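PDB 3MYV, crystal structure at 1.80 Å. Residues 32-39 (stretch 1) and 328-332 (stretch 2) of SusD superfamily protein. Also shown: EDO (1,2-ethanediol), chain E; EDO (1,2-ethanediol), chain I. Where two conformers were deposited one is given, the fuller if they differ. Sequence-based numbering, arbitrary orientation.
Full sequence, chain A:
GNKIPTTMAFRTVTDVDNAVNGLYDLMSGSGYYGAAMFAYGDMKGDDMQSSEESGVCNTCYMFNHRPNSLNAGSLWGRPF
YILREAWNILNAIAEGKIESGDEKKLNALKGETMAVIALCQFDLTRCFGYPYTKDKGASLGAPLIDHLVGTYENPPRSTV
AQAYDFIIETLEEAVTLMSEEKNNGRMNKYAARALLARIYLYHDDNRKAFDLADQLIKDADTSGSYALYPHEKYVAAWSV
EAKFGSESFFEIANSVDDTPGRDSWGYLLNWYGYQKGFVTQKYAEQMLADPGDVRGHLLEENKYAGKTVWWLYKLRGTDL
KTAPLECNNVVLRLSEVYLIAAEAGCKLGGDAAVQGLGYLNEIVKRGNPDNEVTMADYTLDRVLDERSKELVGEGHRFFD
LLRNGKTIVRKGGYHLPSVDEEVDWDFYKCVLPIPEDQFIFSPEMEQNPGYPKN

Stretch 1, residues 32-39: YYGAAMFA
Stretch 2 (328-332) NNVVL

Contact between residues 32-39 and 328-332 of a SusD superfamily protein, two segments of one chain at least 291 residues apart in sequence where they touch, burying 243 Å² summed over both sides. Stretch 1 enters as a type I turn from Tyr32 to Ala35 and runs on into a helix that covers 36-39 and continues; stretch 2 is extended at Asn329 (phi/psi -105/118) and Val330 (-66/134), then turns a corner at Val331 and Leu332. The nearest CA atoms across the stretches are those of Gly34 and Asn329, 7.0 Å apart, and the Asn329 side chain lies in the gap.

Tyr32 (-128/-105, chi1 t) lies out of reach of stretch 2, but its O accepts from Met37 N at 3.0 Å, tying turn to helix. Tyr33 (-86/1) offers its carbonyl to the central polar contact: Asn329 ND2 donates to Tyr33 O at 2.8 Å, with an N-H...O angle of 165°. Its CB points sideways, yet with chi1 m (-86°) and chi2 -67° the ring approaches stretch 2, and CD1 packs 4.0 Å from Val331 CG2, an apolar contact with Val331 in rotamer t. Tyr33 OH accepts from O2 of the chain I ethanediol at 2.8 Å; that O2 lies at the edge of the ring, near its plane.

Gly34 (-75/-22) presents its O to the same amide, a weak bond of 3.1 Å from Asn329 ND2 at 138°. Asn329, CB toward stretch 1 and chi1 m (-61°), chi2 -30°, thus spans two consecutive turn carbonyls with one nitrogen, a task suited to a short side chain ending in an NH2 group. Ala35 (-171/-54) is the helix N-cap residue, its CB directed away; its O accepts from Ala39 N at 3.1 Å and, weakly, from Phe38 N at 3.0 Å. Ala36, the first helical residue, selenomethionine Met37 (chi1 -106°, between wells) and Ala39 do not touch stretch 2.

Phe38 (-79/-41) directs its CB toward stretch 2; chi1 m (-57°) and chi2 -72° bring CE2 to 3.5 Å from Asn329 CB and CE1 to 3.6 Å from Val330 O. This buried ring packs obliquely against both, adding apolar bulk beside the amide contact. The chain E ethanediol, probably from the crystallisation liquor, has C1 over one ring face; it closes on the Val330 backbone, O2 accepting from Val330 N (3.0 Å, 162°) and O1 donating to Val330 O (2.7 Å). The Val330 side chain (chi1 t) starts away from stretch 1, so its backbone makes the approach.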

# COMPACT_ATOMS: atom_id res chain seq x y z
N TYR A 32 4.29 -8.12 -7.06
CA TYR A 32 3.17 -7.35 -6.50
C TYR A 32 3.44 -7.02 -5.01
O TYR A 32 4.29 -6.18 -4.74
CB TYR A 32 1.84 -8.08 -6.79
CG TYR A 32 0.54 -7.32 -6.48
CD1 TYR A 32 0.52 -5.92 -6.35
CD2 TYR A 32 -0.68 -8.00 -6.37
CE1 TYR A 32 -0.68 -5.22 -6.07
CE2 TYR A 32 -1.87 -7.33 -6.10
CZ TYR A 32 -1.87 -5.94 -5.94
OH TYR A 32 -3.04 -5.26 -5.69
N TYR A 33 2.80 -7.69 -4.06
CA TYR A 33 2.99 -7.36 -2.64
C TYR A 33 4.18 -8.03 -1.94
O TYR A 33 4.43 -7.82 -0.75
CB TYR A 33 1.67 -7.55 -1.87
CG TYR A 33 0.77 -6.33 -1.93
CD1 TYR A 33 1.15 -5.14 -1.31
CD2 TYR A 33 -0.42 -6.35 -2.63
CE1 TYR A 33 0.36 -4.02 -1.36
CE2 TYR A 33 -1.23 -5.21 -2.69
CZ TYR A 33 -0.82 -4.05 -2.04
OH TYR A 33 -1.58 -2.91 -2.10
N GLY A 34 4.94 -8.85 -2.68
CA GLY A 34 6.21 -9.34 -2.16
C GLY A 34 7.33 -8.31 -2.17
O GLY A 34 8.30 -8.45 -1.42
N ALA A 35 7.19 -7.28 -3.01
CA ALA A 35 8.21 -6.24 -3.14
C ALA A 35 7.78 -5.03 -4.00
O ALA A 35 7.90 -3.89 -3.57
CB ALA A 35 9.52 -6.84 -3.73
N ALA A 36 7.33 -5.28 -5.22
CA ALA A 36 7.17 -4.18 -6.21
C ALA A 36 6.28 -3.03 -5.74
O ALA A 36 6.59 -1.87 -6.03
CB ALA A 36 6.68 -4.69 -7.57
N MSE A 37 5.18 -3.32 -5.06
CA MSE A 37 4.24 -2.25 -4.63
C MSE A 37 4.95 -1.25 -3.69
O MSE A 37 4.71 -0.04 -3.76
CB MSE A 37 3.02 -2.83 -3.89
CG MSE A 37 1.70 -2.88 -4.60
SE MSE A 37 1.16 -1.50 -5.81
CE MSE A 37 1.92 0.09 -5.11
N PHE A 38 5.86 -1.76 -2.89
CA PHE A 38 6.56 -0.97 -1.90
C PHE A 38 7.65 -0.19 -2.55
O PHE A 38 7.84 0.97 -2.25
CB PHE A 38 7.06 -1.86 -0.77
CG PHE A 38 5.96 -2.64 -0.11
CD1 PHE A 38 5.05 -2.00 0.72
CD2 PHE A 38 5.80 -3.98 -0.33
CE1 PHE A 38 4.01 -2.69 1.29
CE2 PHE A 38 4.77 -4.69 0.24
CZ PHE A 38 3.87 -4.06 1.05
N ALA A 39 8.37 -0.82 -3.48
CA ALA A 39 9.37 -0.11 -4.27
C ALA A 39 8.72 1.10 -4.92
O ALA A 39 9.27 2.20 -4.96
CB ALA A 39 9.98 -1.03 -5.31
N ASN A 328 7.50 -10.76 6.54
CA ASN A 328 6.16 -10.45 6.08
C ASN A 328 6.06 -8.95 5.74
O ASN A 328 6.69 -8.11 6.40
CB ASN A 328 5.15 -10.79 7.19
CG ASN A 328 5.00 -12.28 7.44
OD1 ASN A 328 5.77 -13.10 6.91
ND2 ASN A 328 3.98 -12.65 8.25
N ASN A 329 5.29 -8.60 4.73
CA ASN A 329 5.10 -7.20 4.37
C ASN A 329 3.72 -6.77 4.83
O ASN A 329 2.69 -7.36 4.45
CB ASN A 329 5.22 -7.00 2.87
CG ASN A 329 6.59 -7.40 2.33
OD1 ASN A 329 7.61 -7.30 3.03
ND2 ASN A 329 6.61 -7.85 1.08
N VAL A 330 3.70 -5.80 5.72
CA VAL A 330 2.46 -5.20 6.22
C VAL A 330 1.76 -4.46 5.09
O VAL A 330 2.40 -3.69 4.38
CB VAL A 330 2.74 -4.15 7.30
CG1 VAL A 330 1.44 -3.36 7.62
CG2 VAL A 330 3.28 -4.80 8.52
N VAL A 331 0.45 -4.67 4.96
CA VAL A 331 -0.38 -4.00 3.97
C VAL A 331 -1.37 -3.02 4.62
O VAL A 331 -1.57 -1.92 4.13
CB VAL A 331 -1.11 -5.05 3.11
CG1 VAL A 331 -2.04 -4.39 2.05
CG2 VAL A 331 -0.11 -5.99 2.38
N LEU A 332 -2.00 -3.44 5.72
CA LEU A 332 -2.94 -2.62 6.48
C LEU A 332 -2.69 -2.80 7.97
O LEU A 332 -2.83 -3.91 8.50
CB LEU A 332 -4.38 -3.03 6.13
CG LEU A 332 -4.85 -2.87 4.69
CD1 LEU A 332 -6.00 -3.87 4.38
CD2 LEU A 332 -5.28 -1.41 4.45
C1 EDO E . 6.14 -3.26 4.15
O1 EDO E . 4.89 -2.57 4.39
C2 EDO E . 6.90 -3.44 5.46
O2 EDO E . 6.28 -4.47 6.25
C1 EDO I . 0.85 -0.62 0.28
O1 EDO I . 0.94 0.78 0.08
C2 EDO I . -0.47 -0.98 0.97
O2 EDO I . -1.58 -1.10 0.02